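Local coordinates for protein DNA polymerase III subunit beta (Deinococcus radiodurans, PDB 4TRT) that probably tethers DNA polymerases and other proteins to DNA and confers processivity, acting as a ring-shaped head-to-tail homodimer around the duplex, at residues Ala72-Phe75 with Ala76-Arg80; Leu89-Gly93 with Gln94-Val98; Phe278-Glu282 with Gly283-Leu287. All blocks are in the same frame, centred on the assembly; numbering follows the deposited sequence.

Contact 1: residues Ala72-Phe75 with Ala76-Arg80; sequences AHLF and AQIVR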
loop_
_atom_site.group_PDB
_atom_site.type_symbol
_atom_site.label_atom_id
_atom_site.label_comp_id
_atom_site.label_asym_id
_atom_site.label_seq_id
_atom_site.Cartn_x
_atom_site.Cartn_y
_atom_site.Cartn_z
ATOM N N ALA A 72 -20.751 -6.083 -10.018
ATOM C CA ALA A 72 -19.650 -5.457 -10.727
ATOM C C ALA A 72 -18.275 -5.882 -10.215
ATOM O O ALA A 72 -17.387 -6.170 -11.019
ATOM C CB ALA A 72 -19.784 -3.939 -10.687
ATOM N N HIS A 73 -18.087 -5.924 -8.898
ATOM C CA HIS A 73 -16.745 -6.187 -8.353
ATOM C C HIS A 73 -16.348 -7.627 -8.474
ATOM O O HIS A 73 -15.188 -7.943 -8.775
ATOM C CB HIS A 73 -16.632 -5.686 -6.925
ATOM C CG HIS A 73 -16.744 -4.196 -6.827
ATOM N ND1 HIS A 73 -17.939 -3.564 -6.895
ATOM C CD2 HIS A 73 -15.775 -3.202 -6.707
ATOM C CE1 HIS A 73 -17.750 -2.243 -6.825
ATOM N NE2 HIS A 73 -16.430 -2.011 -6.706
ATOM N N LEU A 74 -17.306 -8.517 -8.262
ATOM C CA LEU A 74 -17.074 -9.939 -8.448
ATOM C C LEU A 74 -16.698 -10.254 -9.901
ATOM O O LEU A 74 -15.763 -10.990 -10.138
ATOM C CB LEU A 74 -18.302 -10.750 -8.018
ATOM C CG LEU A 74 -18.220 -12.264 -8.223
ATOM C CD1 LEU A 74 -16.966 -12.807 -7.543
ATOM C CD2 LEU A 74 -19.457 -12.932 -7.642
ATOM N N PHE A 75 -17.431 -9.689 -10.859
ATOM C CA PHE A 75 -17.165 -9.920 -12.276
ATOM C C PHE A 75 -15.780 -9.404 -12.674
ATOM O O PHE A 75 -15.050 -10.081 -13.380
ATOM C CB PHE A 75 -18.262 -9.284 -13.128
ATOM C CG PHE A 75 -18.115 -9.503 -14.615
ATOM C CD1 PHE A 75 -17.788 -10.748 -15.135
ATOM C CD2 PHE A 75 -18.379 -8.477 -15.504
ATOM C CE1 PHE A 75 -17.668 -10.943 -16.500
ATOM C CE2 PHE A 75 -18.279 -8.674 -16.877
ATOM C CZ PHE A 75 -17.909 -9.915 -17.372
ATOM N N ALA A 76 -15.419 -8.222 -12.181
ATOM C CA ALA A 76 -14.115 -7.634 -12.444
ATOM C C ALA A 76 -12.995 -8.501 -11.873
ATOM O O ALA A 76 -11.958 -8.696 -12.497
ATOM C CB ALA A 76 -14.043 -6.229 -11.852
ATOM N N GLN A 77 -13.226 -9.030 -10.680
ATOM C CA GLN A 77 -12.244 -9.872 -10.013
ATOM C C GLN A 77 -12.034 -11.185 -10.759
ATOM O O GLN A 77 -10.906 -11.660 -10.905
ATOM C CB GLN A 77 -12.686 -10.120 -8.563
ATOM C CG GLN A 77 -11.795 -11.072 -7.770
ATOM C CD GLN A 77 -12.280 -11.235 -6.338
ATOM O OE1 GLN A 77 -13.443 -10.973 -6.036
ATOM N NE2 GLN A 77 -11.393 -11.659 -5.453
ATOM N N ILE A 78 -13.127 -11.801 -11.196
ATOM C CA ILE A 78 -13.050 -13.062 -11.940
ATOM C C ILE A 78 -12.258 -12.857 -13.244
ATOM O O ILE A 78 -11.368 -13.647 -13.577
ATOM C CB ILE A 78 -14.464 -13.600 -12.217
ATOM C CG1 ILE A 78 -15.063 -14.197 -10.938
ATOM C CG2 ILE A 78 -14.462 -14.614 -13.352
ATOM C CD1 ILE A 78 -16.549 -14.526 -11.087
ATOM N N VAL A 79 -12.543 -11.767 -13.945
ATOM C CA VAL A 79 -11.875 -11.509 -15.229
ATOM C C VAL A 79 -10.389 -11.226 -15.014
ATOM O O VAL A 79 -9.549 -11.778 -15.706
ATOM C CB VAL A 79 -12.555 -10.366 -16.010
ATOM C CG1 VAL A 79 -11.771 -10.007 -17.288
ATOM C CG2 VAL A 79 -13.978 -10.750 -16.367
ATOM N N ARG A 80 -10.071 -10.414 -14.014
ATOM C CA ARG A 80 -8.688 -10.137 -13.666
ATOM C C ARG A 80 -7.880 -11.396 -13.379
ATOM O O ARG A 80 -6.740 -11.488 -13.807
ATOM C CB ARG A 80 -8.679 -9.212 -12.465
ATOM C CG ARG A 80 -7.337 -8.908 -11.818
ATOM C CD ARG A 80 -7.528 -8.016 -10.601
ATOM N NE ARG A 80 -8.515 -6.980 -10.860
ATOM C CZ ARG A 80 -9.592 -6.710 -10.118
ATOM N NH1 ARG A 80 -9.868 -7.368 -8.999
ATOM N NH2 ARG A 80 -10.398 -5.732 -10.497
HETATM O O HOH W 1 -12.904 -6.356 -7.825
#
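Four successive backbone bonds, from Ala76, Gln77, Ile78 and Val79 back to Ala72, His73, Leu74 and Phe75, give regular alpha-helix across residues 72-80. They are evenly made, the shortest being Gln77 N to His73 O at 2.9 Å.

Apolar contacts follow the same i to i+4 spacing. The CD1 methyl of Leu74 meets CD1 of Ile78 at 4.0 Å, the two side chains running at a slant to each other. Next along the helix, Val79 brings its CG2 branch to the Phe75 ring, 3.7 Å from CE1. With CG anti to the backbone N (chi1 -178°), the ring leans toward CG2 of Val79. Beyond the segments, Phe75 and Val79 both pack on Leu15 of helix 8-21, and Ile78 lies against Phe105 and Leu107 of strand 103-108.

The polar contacts gather elsewhere on the helix. Water 1 donates to His73 O at 2.9 Å and accepts only a weak bond from NH1 of Arg80, reached in the plane of the guanidinium. One face of that group lies over Ala76 O, while NH2 forms a salt bridge with Glu19.

The chemistry is therefore that of an amphipathic helix: Phe75, Ile78 and Val79 face the domain interior, Leu74 and Gln77 border Tyr293 and Val266 of the second subunit, and on the more polar side a water links His73 O to Arg80, itself tied by charge to helix 8-21.

Contact 2: residues Leu89-Gly93 with Gln94-Val98; sequences LELSG and QELSV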
loop_
_atom_site.group_PDB
_atom_site.type_symbol
_atom_site.label_atom_id
_atom_site.label_comp_id
_atom_site.label_asym_id
_atom_site.label_seq_id
_atom_site.Cartn_x
_atom_site.Cartn_y
_atom_site.Cartn_z
ATOM N N LEU A 89 -17.695 -15.113 -23.233
ATOM C CA LEU A 89 -18.872 -14.884 -22.395
ATOM C C LEU A 89 -20.024 -15.622 -23.030
ATOM O O LEU A 89 -20.148 -15.654 -24.269
ATOM C CB LEU A 89 -19.208 -13.393 -22.306
ATOM C CG LEU A 89 -18.118 -12.513 -21.718
ATOM C CD1 LEU A 89 -18.539 -11.046 -21.736
ATOM C CD2 LEU A 89 -17.759 -13.016 -20.313
ATOM N N GLU A 90 -20.836 -16.266 -22.201
ATOM C CA GLU A 90 -22.060 -16.906 -22.661
ATOM C C GLU A 90 -23.159 -16.662 -21.626
ATOM O O GLU A 90 -22.924 -16.776 -20.434
ATOM C CB GLU A 90 -21.857 -18.408 -22.892
ATOM C CG GLU A 90 -23.131 -19.144 -23.319
ATOM C CD GLU A 90 -22.960 -20.648 -23.464
ATOM O OE1 GLU A 90 -21.828 -21.131 -23.659
ATOM O OE2 GLU A 90 -23.979 -21.361 -23.406
ATOM N N LEU A 91 -24.360 -16.329 -22.085
ATOM C CA LEU A 91 -25.480 -16.083 -21.192
ATOM C C LEU A 91 -26.554 -17.105 -21.483
ATOM O O LEU A 91 -27.097 -17.153 -22.592
ATOM C CB LEU A 91 -26.029 -14.667 -21.390
ATOM C CG LEU A 91 -27.187 -14.281 -20.461
ATOM C CD1 LEU A 91 -26.635 -14.063 -19.061
ATOM C CD2 LEU A 91 -27.898 -13.027 -20.953
ATOM N N SER A 92 -26.848 -17.932 -20.488
ATOM C CA SER A 92 -27.859 -18.971 -20.605
ATOM C C SER A 92 -28.736 -18.951 -19.370
ATOM O O SER A 92 -28.247 -19.191 -18.267
ATOM C CB SER A 92 -27.161 -20.323 -20.709
ATOM O OG SER A 92 -28.048 -21.331 -21.143
ATOM N N GLY A 93 -30.026 -18.664 -19.558
ATOM C CA GLY A 93 -30.940 -18.430 -18.443
ATOM C C GLY A 93 -30.439 -17.281 -17.592
ATOM O O GLY A 93 -30.127 -16.210 -18.121
ATOM N N GLN A 94 -30.329 -17.512 -16.283
ATOM C CA GLN A 94 -29.826 -16.505 -15.340
ATOM C C GLN A 94 -28.350 -16.747 -14.954
ATOM O O GLN A 94 -27.906 -16.403 -13.852
ATOM C CB GLN A 94 -30.721 -16.459 -14.086
ATOM C CG GLN A 94 -32.080 -15.727 -14.252
ATOM C CD GLN A 94 -32.054 -14.313 -13.634
ATOM O OE1 GLN A 94 -31.413 -13.369 -14.148
ATOM N NE2 GLN A 94 -32.742 -14.172 -12.503
ATOM N N GLU A 95 -27.582 -17.295 -15.890
ATOM C CA GLU A 95 -26.213 -17.662 -15.621
ATOM C C GLU A 95 -25.282 -17.115 -16.702
ATOM O O GLU A 95 -25.455 -17.424 -17.874
ATOM C CB GLU A 95 -26.112 -19.185 -15.561
ATOM C CG GLU A 95 -24.853 -19.686 -14.884
ATOM C CD GLU A 95 -24.903 -21.182 -14.605
ATOM O OE1 GLU A 95 -24.641 -21.974 -15.537
ATOM O OE2 GLU A 95 -25.190 -21.551 -13.453
ATOM N N LEU A 96 -24.324 -16.279 -16.301
ATOM C CA LEU A 96 -23.252 -15.845 -17.194
ATOM C C LEU A 96 -22.034 -16.761 -17.056
ATOM O O LEU A 96 -21.441 -16.876 -15.972
ATOM C CB LEU A 96 -22.819 -14.419 -16.891
ATOM C CG LEU A 96 -21.699 -13.882 -17.800
ATOM C CD1 LEU A 96 -22.304 -13.585 -19.166
ATOM C CD2 LEU A 96 -21.006 -12.654 -17.223
ATOM N N SER A 97 -21.646 -17.395 -18.157
ATOM C CA SER A 97 -20.439 -18.204 -18.178
ATOM C C SER A 97 -19.257 -17.346 -18.640
ATOM O O SER A 97 -19.377 -16.568 -19.596
ATOM C CB SER A 97 -20.632 -19.415 -19.082
ATOM O OG SER A 97 -21.597 -20.270 -18.507
ATOM N N VAL A 98 -18.126 -17.470 -17.947
ATOM C CA VAL A 98 -16.925 -16.694 -18.278
ATOM C C VAL A 98 -15.787 -17.715 -18.395
ATOM O O VAL A 98 -15.447 -18.397 -17.400
ATOM C CB VAL A 98 -16.595 -15.657 -17.188
ATOM C CG1 VAL A 98 -15.445 -14.760 -17.622
ATOM C CG2 VAL A 98 -17.823 -14.826 -16.812
#
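Leu89 and Val98 lie side by side and point the same way, with CD2 of Leu89 3.9 Å from CG2 of Val98. This apolar face is the tightly packed part. On it Leu96 extends CD1 across to the partner strand, 3.5 Å from Glu90 O; its CG stands anti to the backbone N (chi1 -179°), which carries the branch over the strand gap. Leu91 does the reverse, resting CD1 3.8 Å from Glu95 O. Phe68 touches Leu91 and Leu96, and Phe75 of helix 72-81 packs on Leu96 and Val98.

Strands 86-92 and 95-100 form an antiparallel beta hairpin in the sheet that also holds strands 2-7 and 103-108, with a two-residue type II' turn from Ser92 to Glu95. Glu90 and Ser97 are bonded both ways through their backbones, Ser97 N to Glu90 O at 2.7 Å. Ser92 N reaches Glu95 O almost straight (173° at the hydrogen), whereas Glu95 N approaches Ser92 O from well above the carbonyl plane at 3.1 Å. Gly93 takes the positive phi (58°) that a residue with a CB would accept less readily.

On the other face the side chains meet more loosely. Glu90 CB and Ser97 CB stand 4.1 Å apart, and the polar ends turn elsewhere: Glu90 OE1 to Arg99 in a salt bridge, Ser97 OG to Lys106. Glu95 makes a long, weak ion pair with Arg295 of the second subunit. At the turn Ser92, Gly93 and Gln94 are exposed.

Contact 3: residues Phe278-Glu282 with Gly283-Leu287; sequences FLVSE and GTLRL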
loop_
_atom_site.group_PDB
_atom_site.type_symbol
_atom_site.label_atom_id
_atom_site.label_comp_id
_atom_site.label_asym_id
_atom_site.label_seq_id
_atom_site.Cartn_x
_atom_site.Cartn_y
_atom_site.Cartn_z
ATOM N N PHE A 278 8.779 31.092 6.843
ATOM C CA PHE A 278 9.634 31.334 5.687
ATOM C C PHE A 278 10.393 32.608 6.008
ATOM O O PHE A 278 9.759 33.639 6.241
ATOM C CB PHE A 278 8.792 31.626 4.457
ATOM C CG PHE A 278 8.336 30.421 3.706
ATOM C CD1 PHE A 278 7.683 29.390 4.341
ATOM C CD2 PHE A 278 8.492 30.364 2.337
ATOM C CE1 PHE A 278 7.236 28.293 3.635
ATOM C CE2 PHE A 278 8.052 29.270 1.624
ATOM C CZ PHE A 278 7.414 28.234 2.279
ATOM N N LEU A 279 11.717 32.551 6.051
ATOM C CA LEU A 279 12.519 33.757 6.239
ATOM C C LEU A 279 13.448 33.916 5.043
ATOM O O LEU A 279 14.349 33.113 4.836
ATOM C CB LEU A 279 13.329 33.696 7.536
ATOM C CG LEU A 279 14.294 34.859 7.822
ATOM C CD1 LEU A 279 13.521 36.157 7.986
ATOM C CD2 LEU A 279 15.123 34.553 9.065
ATOM N N VAL A 280 13.213 34.954 4.256
ATOM C CA VAL A 280 14.071 35.281 3.112
ATOM C C VAL A 280 15.058 36.355 3.559
ATOM O O VAL A 280 14.655 37.405 4.061
ATOM C CB VAL A 280 13.248 35.779 1.896
ATOM C CG1 VAL A 280 14.158 36.030 0.684
ATOM C CG2 VAL A 280 12.126 34.796 1.555
ATOM N N SER A 281 16.346 36.092 3.373
ATOM C CA SER A 281 17.383 37.039 3.702
ATOM C C SER A 281 18.711 36.657 3.059
ATOM O O SER A 281 19.076 35.481 3.060
ATOM C CB SER A 281 17.570 37.088 5.216
ATOM O OG SER A 281 18.316 38.232 5.518
ATOM N N GLU A 282 19.425 37.648 2.525
ATOM C CA GLU A 282 20.804 37.487 2.040
ATOM C C GLU A 282 20.980 36.305 1.097
ATOM O O GLU A 282 21.885 35.504 1.259
ATOM C CB GLU A 282 21.770 37.381 3.229
ATOM C CG GLU A 282 21.788 38.633 4.082
ATOM C CD GLU A 282 22.799 38.567 5.205
ATOM O OE1 GLU A 282 22.776 37.583 5.971
ATOM O OE2 GLU A 282 23.604 39.507 5.337
ATOM N N GLY A 283 20.102 36.213 0.102
ATOM C CA GLY A 283 20.151 35.149 -0.889
ATOM C C GLY A 283 19.897 33.766 -0.323
ATOM O O GLY A 283 20.346 32.774 -0.899
ATOM N N THR A 284 19.175 33.689 0.793
ATOM C CA THR A 284 18.767 32.407 1.358
ATOM C C THR A 284 17.296 32.409 1.767
ATOM O O THR A 284 16.727 33.452 2.077
ATOM C CB THR A 284 19.621 31.998 2.594
ATOM O OG1 THR A 284 19.325 32.851 3.704
ATOM C CG2 THR A 284 21.133 32.009 2.274
ATOM N N LEU A 285 16.687 31.225 1.749
ATOM C CA LEU A 285 15.375 31.020 2.330
ATOM C C LEU A 285 15.566 30.044 3.480
ATOM O O LEU A 285 16.060 28.930 3.282
ATOM C CB LEU A 285 14.394 30.457 1.303
ATOM C CG LEU A 285 13.067 29.918 1.839
ATOM C CD1 LEU A 285 12.264 31.025 2.533
ATOM C CD2 LEU A 285 12.257 29.290 0.709
ATOM N N ARG A 286 15.187 30.465 4.680
ATOM C CA ARG A 286 15.201 29.574 5.828
ATOM C C ARG A 286 13.773 29.174 6.162
ATOM O O ARG A 286 12.878 30.023 6.268
ATOM C CB ARG A 286 15.848 30.253 7.026
ATOM C CG ARG A 286 16.149 29.292 8.152
ATOM C CD ARG A 286 16.560 30.022 9.403
ATOM N NE ARG A 286 15.409 30.628 10.055
ATOM C CZ ARG A 286 15.487 31.395 11.138
ATOM N NH1 ARG A 286 16.666 31.660 11.696
ATOM N NH2 ARG A 286 14.379 31.902 11.661
ATOM N N LEU A 287 13.567 27.878 6.339
ATOM C CA LEU A 287 12.285 27.349 6.783
ATOM C C LEU A 287 12.438 26.928 8.229
ATOM O O LEU A 287 13.450 26.311 8.576
ATOM C CB LEU A 287 11.908 26.144 5.935
ATOM C CG LEU A 287 11.858 26.483 4.447
ATOM C CD1 LEU A 287 11.576 25.204 3.692
ATOM C CD2 LEU A 287 10.775 27.518 4.183
HETATM O O HOH W 2 17.296 33.573 5.349
#
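Phe278 packs against Leu285 and Leu287 of the partner strand. Its CB lies 4.0 Å from CD1 of Leu285. With CG anti to the carbonyl carbon (chi1 -86°), the ring continues alongside Leu287, whose CD2 stands 3.8 Å from CG. CD2 of the ring turns back to the CD1 methyl of Leu285, at 3.8 Å, while CD1 and CE1 have Leu287 CD2 as their neighbour. CZ, the tip, is 3.9 Å from CD2 of Leu287, for that methyl sits over the ring centre in a CH-pi contact, 12° off the ring normal. Phe315 adds an edge-to-face partner from the neighbouring strand. Replacing Phe278 by an alanine would probably leave CD2 of Leu287 without its aromatic surface and open a gap beside CD1 of Leu285.

On the reverse face of the sheet, Leu279 lays CD2 over the flat of the Arg286 guanidinium, 3.8 Å from CZ, and Glu277 forms a salt bridge with NH2.

At the turn, Ser281 O is gripped twice by Thr284. The hydroxyl OG1 donates at 2.7 Å, nearly along the C=O axis, and the backbone N comes in at 2.9 Å from above the carbonyl plane. Water 2 in turn donates to OG1. Glu282 and Gly283 both take positive phi, as a tight two-residue beta hairpin with a type I' turn requires, here joining strands 275-281 and 284-290 in the C-terminal domain.

Contacts 1 and 2 share the core of the N-terminal domain: the Phe75 ring of helix 72-81 lies against the apolar face of the hairpin, CE1 3.8 Å from Leu96 CD2. Contact 3 is a second hairpin, in the C-terminal domain, its centre about 54 Å from that of contact 1. Contact 1 is the most buried; each hairpin has one buried apolar face and a more exposed turn, type II' against type I'. The helix joins neighbouring turns, whereas the hairpins pair side chains across strands, contact 3 adding a CH-pi contact and a leucine over a guanidinium. Contact 1 packs on the second subunit, contact 2 reaches it through a long, weak ion pair, and contact 3 does not.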